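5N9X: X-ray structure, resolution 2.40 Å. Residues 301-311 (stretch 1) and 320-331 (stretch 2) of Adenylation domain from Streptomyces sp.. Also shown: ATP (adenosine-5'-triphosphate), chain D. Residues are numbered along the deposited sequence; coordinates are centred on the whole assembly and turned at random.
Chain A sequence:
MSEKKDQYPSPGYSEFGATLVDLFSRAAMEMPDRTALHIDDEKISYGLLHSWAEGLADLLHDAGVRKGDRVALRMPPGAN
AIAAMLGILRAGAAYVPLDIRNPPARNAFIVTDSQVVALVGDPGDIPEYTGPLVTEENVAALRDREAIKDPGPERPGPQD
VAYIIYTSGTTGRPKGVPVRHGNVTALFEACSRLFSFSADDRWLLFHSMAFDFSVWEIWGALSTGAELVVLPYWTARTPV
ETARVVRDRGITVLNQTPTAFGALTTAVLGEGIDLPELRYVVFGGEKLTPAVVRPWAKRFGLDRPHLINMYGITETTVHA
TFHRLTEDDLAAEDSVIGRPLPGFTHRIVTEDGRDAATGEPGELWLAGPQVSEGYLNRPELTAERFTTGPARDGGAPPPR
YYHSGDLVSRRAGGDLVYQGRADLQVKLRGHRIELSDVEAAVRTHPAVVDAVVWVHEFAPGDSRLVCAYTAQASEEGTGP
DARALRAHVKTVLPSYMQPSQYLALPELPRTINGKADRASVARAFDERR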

ATOM      1  N   GLY A 301      19.809 -15.101   6.275  1.00 19.11           N
ATOM      2  CA  GLY A 301      19.148 -15.521   7.493  1.00 34.74           C
ATOM      3  C   GLY A 301      17.930 -14.652   7.813  1.00 35.79           C
ATOM      4  O   GLY A 301      17.379 -13.969   6.943  1.00 21.51           O
ATOM      5  N   LEU A 302      17.523 -14.686   9.080  1.00 29.63           N
ATOM      6  CA  LEU A 302      16.288 -14.086   9.532  1.00 19.71           C
ATOM      7  C   LEU A 302      16.557 -13.110  10.669  1.00 20.28           C
ATOM      8  O   LEU A 302      15.635 -12.514  11.207  1.00 24.05           O
ATOM      9  CB  LEU A 302      15.324 -15.188   9.969  1.00 19.90           C
ATOM     10  CG  LEU A 302      14.560 -15.864   8.830  1.00 23.67           C
ATOM     11  CD1 LEU A 302      13.592 -16.888   9.345  1.00 27.65           C
ATOM     12  CD2 LEU A 302      13.797 -14.830   8.030  1.00 22.60           C
ATOM     13  N   ASP A 303      17.827 -12.959  11.030  1.00 20.73           N
ATOM     14  CA  ASP A 303      18.239 -12.095  12.144  1.00 26.31           C
ATOM     15  C   ASP A 303      18.608 -10.681  11.743  1.00 25.20           C
ATOM     16  O   ASP A 303      18.522  -9.760  12.549  1.00 30.25           O
ATOM     17  CB  ASP A 303      19.421 -12.727  12.883  1.00 28.21           C
ATOM     18  CG  ASP A 303      19.159 -14.160  13.257  1.00 40.90           C
ATOM     19  OD1 ASP A 303      18.935 -14.402  14.463  1.00 41.77           O
ATOM     20  OD2 ASP A 303      19.128 -15.021  12.340  1.00 40.67           O
ATOM     21  N   ARG A 304      19.040 -10.516  10.498  1.00 26.68           N
ATOM     22  CA  ARG A 304      19.405  -9.209   9.994  1.00 20.73           C
ATOM     23  C   ARG A 304      19.391  -9.231   8.476  1.00 34.72           C
ATOM     24  O   ARG A 304      20.117 -10.023   7.860  1.00 33.42           O
ATOM     25  CB  ARG A 304      20.777  -8.763  10.496  1.00 21.90           C
ATOM     26  CG  ARG A 304      21.205  -7.451   9.860  1.00 26.83           C
ATOM     27  CD  ARG A 304      22.515  -6.925  10.410  1.00 34.87           C
ATOM     28  NE  ARG A 304      22.825  -5.580   9.918  1.00 35.03           N
ATOM     29  CZ  ARG A 304      22.559  -4.442  10.560  1.00 30.03           C
ATOM     30  NH1 ARG A 304      22.886  -3.286   9.999  1.00 25.93           N
ATOM     31  NH2 ARG A 304      21.982  -4.449  11.760  1.00 23.73           N
ATOM     32  N   PRO A 305      18.525  -8.401   7.868  1.00 21.38           N
ATOM     33  CA  PRO A 305      17.506  -7.603   8.551  1.00 16.94           C
ATOM     34  C   PRO A 305      16.406  -8.485   9.136  1.00 19.92           C
ATOM     35  O   PRO A 305      16.336  -9.672   8.810  1.00 15.90           O
ATOM     36  CB  PRO A 305      16.945  -6.717   7.426  1.00 16.61           C
ATOM     37  CG  PRO A 305      17.135  -7.532   6.188  1.00 16.44           C
ATOM     38  CD  PRO A 305      18.479  -8.204   6.408  1.00 28.75           C
ATOM     39  N   HIS A 306      15.568  -7.918  10.000  1.00 23.09           N
ATOM     40  CA  HIS A 306      14.324  -8.597  10.363  1.00 26.72           C
ATOM     41  C   HIS A 306      13.363  -8.596   9.168  1.00 14.98           C
ATOM     42  O   HIS A 306      13.316  -7.640   8.400  1.00 13.85           O
ATOM     43  CB  HIS A 306      13.649  -7.945  11.587  1.00 18.77           C
ATOM     44  CG  HIS A 306      14.532  -7.830  12.791  1.00 30.80           C
ATOM     45  ND1 HIS A 306      14.930  -8.928  13.530  1.00 32.19           N
ATOM     46  CD2 HIS A 306      15.062  -6.750  13.412  1.00 28.38           C
ATOM     47  CE1 HIS A 306      15.684  -8.528  14.537  1.00 25.89           C
ATOM     48  NE2 HIS A 306      15.782  -7.212  14.489  1.00 31.42           N
ATOM     49  N   LEU A 307      12.625  -9.684   8.990  1.00 18.28           N
ATOM     50  CA  LEU A 307      11.542  -9.668   8.024  1.00 17.63           C
ATOM     51  C   LEU A 307      10.224  -9.591   8.783  1.00 18.49           C
ATOM     52  O   LEU A 307       9.970 -10.398   9.680  1.00 18.77           O
ATOM     53  CB  LEU A 307      11.599 -10.881   7.092  1.00 19.73           C
ATOM     54  CG  LEU A 307      12.701 -10.885   6.016  1.00 19.30           C
ATOM     55  CD1 LEU A 307      13.391  -9.539   5.824  1.00 16.89           C
ATOM     56  CD2 LEU A 307      13.736 -11.904   6.317  1.00 36.31           C
ATOM     57  N   ILE A 308       9.430  -8.577   8.442  1.00 11.18           N
ATOM     58  CA  ILE A 308       8.157  -8.297   9.082  1.00 14.22           C
ATOM     59  C   ILE A 308       7.033  -8.252   8.052  1.00 14.52           C
ATOM     60  O   ILE A 308       7.042  -7.443   7.110  1.00 11.50           O
ATOM     61  CB  ILE A 308       8.182  -6.954   9.862  1.00 18.59           C
ATOM     62  CG1 ILE A 308       8.905  -7.126  11.199  1.00 22.98           C
ATOM     63  CG2 ILE A 308       6.769  -6.453  10.133  1.00 10.72           C
ATOM     64  CD1 ILE A 308      10.363  -7.019  11.113  1.00 19.06           C
ATOM     65  N   ASN A 309       6.065  -9.142   8.224  1.00 14.06           N
ATOM     66  CA  ASN A 309       4.914  -9.122   7.359  1.00 12.42           C
ATOM     67  C   ASN A 309       3.906  -8.248   8.049  1.00 11.52           C
ATOM     68  O   ASN A 309       3.713  -8.381   9.244  1.00 13.30           O
ATOM     69  CB  ASN A 309       4.349 -10.524   7.089  1.00 11.44           C
ATOM     70  CG  ASN A 309       3.184 -10.474   6.129  1.00 16.92           C
ATOM     71  OD1 ASN A 309       2.980  -9.454   5.472  1.00 12.76           O
ATOM     72  ND2 ASN A 309       2.420 -11.560   6.032  1.00 17.58           N
ATOM     73  N   MET A 310       3.307  -7.312   7.328  1.00 13.70           N
ATOM     74  CA  MET A 310       2.244  -6.499   7.929  1.00 15.66           C
ATOM     75  C   MET A 310       0.973  -6.570   7.097  1.00 13.70           C
ATOM     76  O   MET A 310       0.981  -6.182   5.929  1.00 11.95           O
ATOM     77  CB  MET A 310       2.683  -5.036   8.108  1.00 11.58           C
ATOM     78  CG  MET A 310       3.851  -4.857   9.067  1.00 15.71           C
ATOM     79  SD  MET A 310       4.320  -3.150   9.482  1.00 13.33           S
ATOM     80  CE  MET A 310       3.270  -2.865  10.932  1.00  9.59           C
ATOM     81  N   TYR A 311      -0.095  -7.093   7.689  1.00 10.84           N
ATOM     82  CA  TYR A 311      -1.402  -7.022   7.039  1.00 13.53           C
ATOM     83  C   TYR A 311      -1.888  -5.610   7.232  1.00 14.35           C
ATOM     84  O   TYR A 311      -1.706  -5.030   8.322  1.00 14.42           O
ATOM     85  CB  TYR A 311      -2.410  -8.035   7.614  1.00 10.64           C
ATOM     86  CG  TYR A 311      -3.856  -7.769   7.204  1.00 14.31           C
ATOM     87  CD1 TYR A 311      -4.366  -8.294   6.028  1.00 15.51           C
ATOM     88  CD2 TYR A 311      -4.710  -7.018   8.000  1.00 12.71           C
ATOM     89  CE1 TYR A 311      -5.668  -8.062   5.649  1.00 19.33           C
ATOM     90  CE2 TYR A 311      -6.012  -6.781   7.632  1.00 12.87           C
ATOM     91  CZ  TYR A 311      -6.484  -7.300   6.455  1.00 16.73           C
ATOM     92  OH  TYR A 311      -7.773  -7.061   6.084  1.00 11.79           O
ATOM     93  N   ALA A 320      -2.239  -2.963   9.910  1.00 13.20           N
ATOM     94  CA  ALA A 320      -3.161  -3.380  10.956  1.00 11.19           C
ATOM     95  C   ALA A 320      -2.596  -4.519  11.816  1.00 18.57           C
ATOM     96  O   ALA A 320      -3.159  -4.839  12.882  1.00 19.39           O
ATOM     97  CB  ALA A 320      -4.479  -3.799  10.347  1.00 12.41           C
ATOM     98  N   THR A 321      -1.524  -5.160  11.348  1.00 11.48           N
ATOM     99  CA  THR A 321      -0.888  -6.246  12.107  1.00 13.49           C
ATOM    100  C   THR A 321       0.627  -6.204  11.974  1.00 17.11           C
ATOM    101  O   THR A 321       1.167  -5.407  11.207  1.00 16.27           O
ATOM    102  CB  THR A 321      -1.372  -7.663  11.670  1.00 15.94           C
ATOM    103  OG1 THR A 321      -0.737  -8.050  10.450  1.00 14.93           O
ATOM    104  CG2 THR A 321      -2.876  -7.712  11.489  1.00 16.86           C
ATOM    105  N   PHE A 322       1.290  -7.098  12.707  1.00 19.12           N
ATOM    106  CA  PHE A 322       2.746  -7.201  12.769  1.00 15.24           C
ATOM    107  C   PHE A 322       3.119  -8.654  13.042  1.00 21.58           C
ATOM    108  O   PHE A 322       2.595  -9.304  13.962  1.00 22.40           O
ATOM    109  CB  PHE A 322       3.310  -6.270  13.862  1.00 12.42           C
ATOM    110  CG  PHE A 322       4.823  -6.348  14.065  1.00 13.09           C
ATOM    111  CD1 PHE A 322       5.414  -7.421  14.750  1.00 12.39           C
ATOM    112  CD2 PHE A 322       5.642  -5.295  13.639  1.00 13.09           C
ATOM    113  CE1 PHE A 322       6.815  -7.470  14.964  1.00 17.49           C
ATOM    114  CE2 PHE A 322       7.031  -5.320  13.857  1.00 17.87           C
ATOM    115  CZ  PHE A 322       7.625  -6.418  14.522  1.00 14.10           C
ATOM    116  N   HIS A 323       4.036  -9.166  12.245  1.00 17.32           N
ATOM    117  CA  HIS A 323       4.570 -10.479  12.499  1.00 14.97           C
ATOM    118  C   HIS A 323       6.005 -10.547  12.022  1.00 23.61           C
ATOM    119  O   HIS A 323       6.269 -10.437  10.815  1.00 17.98           O
ATOM    120  CB  HIS A 323       3.749 -11.564  11.814  1.00 14.54           C
ATOM    121  CG  HIS A 323       4.312 -12.935  12.009  1.00 22.30           C
ATOM    122  ND1 HIS A 323       4.325 -13.569  13.236  1.00 22.46           N
ATOM    123  CD2 HIS A 323       4.905 -13.786  11.139  1.00 19.04           C
ATOM    124  CE1 HIS A 323       4.875 -14.762  13.102  1.00 14.59           C
ATOM    125  NE2 HIS A 323       5.242 -14.915  11.844  1.00 15.94           N
ATOM    126  N   ARG A 324       6.925 -10.747  12.967  1.00 18.23           N
ATOM    127  CA  ARG A 324       8.309 -10.996  12.617  1.00 17.46           C
ATOM    128  C   ARG A 324       8.475 -12.446  12.114  1.00 21.81           C
ATOM    129  O   ARG A 324       8.102 -13.411  12.799  1.00 16.41           O
ATOM    130  CB  ARG A 324       9.235 -10.711  13.808  1.00 16.47           C
ATOM    131  CG  ARG A 324      10.665 -11.117  13.528  1.00 24.48           C
ATOM    132  CD  ARG A 324      11.690 -10.590  14.513  1.00 24.27           C
ATOM    133  NE  ARG A 324      12.511 -11.707  14.976  1.00 40.96           N
ATOM    134  CZ  ARG A 324      13.584 -12.159  14.334  1.00 38.72           C
ATOM    135  NH1 ARG A 324      13.962 -11.602  13.193  1.00 34.50           N
ATOM    136  NH2 ARG A 324      14.263 -13.189  14.815  1.00 40.30           N
ATOM    137  N   LEU A 325       9.027 -12.594  10.913  1.00 15.62           N
ATOM    138  CA  LEU A 325       9.234 -13.916  10.353  1.00 20.85           C
ATOM    139  C   LEU A 325      10.280 -14.750  11.138  1.00 27.75           C
ATOM    140  O   LEU A 325      11.302 -14.229  11.595  1.00 25.24           O
ATOM    141  CB  LEU A 325       9.626 -13.791   8.882  1.00 22.99           C
ATOM    142  CG  LEU A 325       8.408 -13.693   7.960  1.00 22.66           C
ATOM    143  CD1 LEU A 325       7.795 -12.299   8.016  1.00 18.99           C
ATOM    144  CD2 LEU A 325       8.783 -14.034   6.534  1.00 28.03           C
ATOM    145  N   THR A 326       9.974 -16.041  11.307  1.00 22.88           N
ATOM    146  CA  THR A 326      10.832 -17.011  11.996  1.00 30.20           C
ATOM    147  C   THR A 326      11.065 -18.221  11.103  1.00 25.47           C
ATOM    148  O   THR A 326      10.383 -18.377  10.089  1.00 31.79           O
ATOM    149  CB  THR A 326      10.218 -17.496  13.327  1.00 24.63           C
ATOM    150  OG1 THR A 326       9.149 -18.415  13.058  1.00 26.09           O
ATOM    151  CG2 THR A 326       9.712 -16.318  14.155  1.00 20.80           C
ATOM    152  N   GLU A 327      12.011 -19.078  11.479  1.00 30.95           N
ATOM    153  CA  GLU A 327      12.266 -20.304  10.724  1.00 37.53           C
ATOM    154  C   GLU A 327      11.006 -21.156  10.554  1.00 30.90           C
ATOM    155  O   GLU A 327      10.761 -21.663   9.465  1.00 42.82           O
ATOM    156  CB  GLU A 327      13.370 -21.125  11.386  1.00 36.72           C
ATOM    157  CG  GLU A 327      14.725 -20.410  11.434  1.00 49.38           C
ATOM    158  CD  GLU A 327      15.428 -20.322  10.074  1.00 57.68           C
ATOM    159  OE1 GLU A 327      14.887 -20.829   9.065  1.00 65.91           O
ATOM    160  OE2 GLU A 327      16.522 -19.717  10.010  1.00 55.61           O
ATOM    161  N   ASP A 328      10.195 -21.277  11.603  1.00 31.58           N
ATOM    162  CA  ASP A 328       8.963 -22.077  11.546  1.00 36.23           C
ATOM    163  C   ASP A 328       8.046 -21.695  10.382  1.00 39.78           C
ATOM    164  O   ASP A 328       7.432 -22.568   9.744  1.00 34.94           O
ATOM    165  CB  ASP A 328       8.173 -21.953  12.857  1.00 37.06           C
ATOM    166  CG  ASP A 328       8.591 -22.979  13.898  1.00 50.48           C
ATOM    167  OD1 ASP A 328       9.787 -23.362  13.931  1.00 42.47           O
ATOM    168  OD2 ASP A 328       7.707 -23.411  14.678  1.00 57.98           O
ATOM    169  N   ASP A 329       7.952 -20.397  10.098  1.00 31.25           N
ATOM    170  CA  ASP A 329       7.089 -19.923   9.011  1.00 37.95           C
ATOM    171  C   ASP A 329       7.549 -20.425   7.642  1.00 28.64           C
ATOM    172  O   ASP A 329       6.776 -20.421   6.689  1.00 34.91           O
ATOM    173  CB  ASP A 329       7.016 -18.388   9.000  1.00 25.67           C
ATOM    174  CG  ASP A 329       6.721 -17.804  10.366  1.00 26.11           C
ATOM    175  OD1 ASP A 329       5.850 -18.349  11.083  1.00 32.50           O
ATOM    176  OD2 ASP A 329       7.357 -16.791  10.722  1.00 25.74           O
ATOM    177  N   LEU A 330       8.800 -20.862   7.545  1.00 35.22           N
ATOM    178  CA  LEU A 330       9.310 -21.402   6.284  1.00 31.29           C
ATOM    179  C   LEU A 330       9.155 -22.915   6.173  1.00 38.79           C
ATOM    180  O   LEU A 330       9.500 -23.502   5.142  1.00 30.33           O
ATOM    181  CB  LEU A 330      10.778 -21.044   6.092  1.00 31.91           C
ATOM    182  CG  LEU A 330      11.193 -19.584   6.260  1.00 36.78           C
ATOM    183  CD1 LEU A 330      12.628 -19.418   5.812  1.00 35.59           C
ATOM    184  CD2 LEU A 330      10.272 -18.656   5.480  1.00 31.73           C
ATOM    185  N   ALA A 331       8.634 -23.559   7.213  1.00 40.85           N
ATOM    186  CA  ALA A 331       8.444 -25.005   7.146  1.00 30.77           C
ATOM    187  C   ALA A 331       7.131 -25.315   6.462  1.00 41.67           C
ATOM    188  O   ALA A 331       7.083 -26.124   5.527  1.00 53.41           O
ATOM    189  CB  ALA A 331       8.482 -25.622   8.514  1.00 36.02           C
TER
HETATM  190  PG  ATP D 602      -9.970  -1.765  -1.610  1.00 74.44           P
HETATM  191  O1G ATP D 602     -10.665  -2.936  -0.924  1.00 65.76           O
HETATM  192  O2G ATP D 602     -10.767  -1.139  -2.714  1.00 60.14           O
HETATM  193  O3G ATP D 602      -9.461  -0.688  -0.668  1.00 69.88           O
HETATM  194  PB  ATP D 602      -7.266  -2.861  -1.822  1.00 66.01           P
HETATM  195  O1B ATP D 602      -7.641  -4.162  -1.105  1.00 53.25           O
HETATM  196  O2B ATP D 602      -6.100  -2.831  -2.757  1.00 42.90           O
HETATM  197  O3B ATP D 602      -8.689  -2.380  -2.458  1.00 71.98           O
HETATM  198  PA  ATP D 602      -5.780  -1.441   0.040  1.00 65.66           P
HETATM  199  O1A ATP D 602      -6.209  -0.873   1.372  1.00 36.62           O
HETATM  200  O2A ATP D 602      -4.669  -0.729  -0.724  1.00 50.69           O
HETATM  201  O3A ATP D 602      -7.090  -1.595  -0.857  1.00 60.53           O
HETATM  202  O5' ATP D 602      -5.419  -3.034   0.111  1.00 43.86           O
HETATM  203  C5' ATP D 602      -5.569  -3.861   1.265  1.00 32.94           C
HETATM  204  C4' ATP D 602      -5.842  -5.307   0.847  1.00 30.33           C
HETATM  205  O4' ATP D 602      -4.637  -5.997   0.557  1.00 21.25           O
HETATM  206  C3' ATP D 602      -6.605  -6.133   1.868  1.00 25.22           C
HETATM  207  O3' ATP D 602      -7.937  -6.259   1.384  1.00 38.62           O
HETATM  208  C2' ATP D 602      -5.934  -7.482   1.894  1.00 23.37           C
HETATM  209  O2' ATP D 602      -6.739  -8.395   1.153  1.00 22.77           O
HETATM  210  C1' ATP D 602      -4.626  -7.302   1.153  1.00 29.69           C
HETATM  211  N9  ATP D 602      -3.450  -7.398   2.072  1.00 25.52           N
HETATM  212  C8  ATP D 602      -2.781  -6.348   2.598  1.00 21.22           C
HETATM  213  N7  ATP D 602      -1.753  -6.732   3.390  1.00 16.44           N
HETATM  214  C5  ATP D 602      -1.739  -8.076   3.373  1.00 18.58           C
HETATM  215  C6  ATP D 602      -0.895  -9.118   4.000  1.00 14.02           C
HETATM  216  N6  ATP D 602       0.130  -8.770   4.801  1.00 12.66           N
HETATM  217  N1  ATP D 602      -1.195 -10.409   3.751  1.00 13.70           N
HETATM  218  C2  ATP D 602      -2.246 -10.729   2.970  1.00 22.43           C
HETATM  219  N3  ATP D 602      -3.058  -9.846   2.346  1.00 19.77           N
HETATM  220  C4  ATP D 602      -2.861  -8.515   2.509  1.00 23.10           C
HETATM  221  O   HOH W   1      12.605 -11.990  10.781  1.00 20.26           O

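The two stretches meet as antiparallel neighbours in a sheet, their strands running at 150° to one another with a closest axial approach of 4.7 Å. Asn309 and His323 form the hydrogen-bonded pair, with Asn309 N donating to His323 O (2.9 Å) and His323 N returning the bond to Asn309 O (3.1 Å). One step along, Ile308 faces Arg324 as a non-hydrogen-bonded pair; the two CA atoms come within 4.5 Å, and the CA hydrogens point at carbonyls instead, Ile308 CA lying 3.3 Å from His323 O and Arg324 CA 3.4 Å from Leu307 O. Leu325 N continues the ladder with a short, nearly linear bond to Leu307 O (2.7 Å).

At the other end the pattern changes. Thr321 adopts the p rotamer (chi1 78°), which brings its hydroxyl beside the opposing backbone, so that Tyr311 N donates to Thr321 OG1 (3.0 Å) rather than to a carbonyl. Tyr311 O in turn accepts from both Ala320 N (2.7 Å) and Thr321 N (3.0 Å). The t rotamer of Tyr311 is accompanied by packing of its ring against Ala320, with CD2 4.0 Å from Ala320 CB.

On the sheet face that carries Ile308 and Arg324, the aromatic ring of Phe322 makes the main apolar contact. Its CB points away from stretch 1, yet with chi1 at 177° and chi2 at -76° the ring reaches back along the sheet: Phe322 CZ lies 3.6 Å from Ile308 CG1, and Ile308 CG2 sits over the ring face, 4.2 Å from its centroid, in a CH-pi contact. Met310 CE approaches the ring edge, 4.3 Å from Phe322 CD2.

Arg324 is extended through chi1 and chi2, both t, and then bends at chi3 (129°, between wells). The guanidinium thereby reaches the loop before the first strand, where NH1 donates to Leu302 O (2.8 Å). The imidazole of His306 lies close by, its ND1 2.9 Å from Arg324 NH1, but the angle is too poor for a hydrogen bond; His306 CE1 instead sits over one face of the guanidinium. Water 1 lies 2.8 Å from Arg324 NH1, accepting from Leu307 N (2.9 Å) and lying within donating distance of Leu302 O (3.1 Å) and Leu325 O (2.7 Å).

Leu302 and Leu325 both point toward the opposite stretch and are buried. Leu302, in an m,t conformation, extends CD1 over the turn, 3.4 Å from both Thr326 C and Glu327 N. Leu325 packs CB against Leu307 CB (3.9 Å), while its CD1 lies 4.0 Å from Asn309 CB.

The turn is held by Asp329, whose OD2 accepts from Thr326 N (2.8 Å) and His323 NE2 (3.0 Å), tying the strand to the segment that follows it. Asn309, with chi1 t, places OD1 3.0 Å from ATP N6, which donates to it weakly; ATP N6 also donates to the backbone Met310 O (2.9 Å).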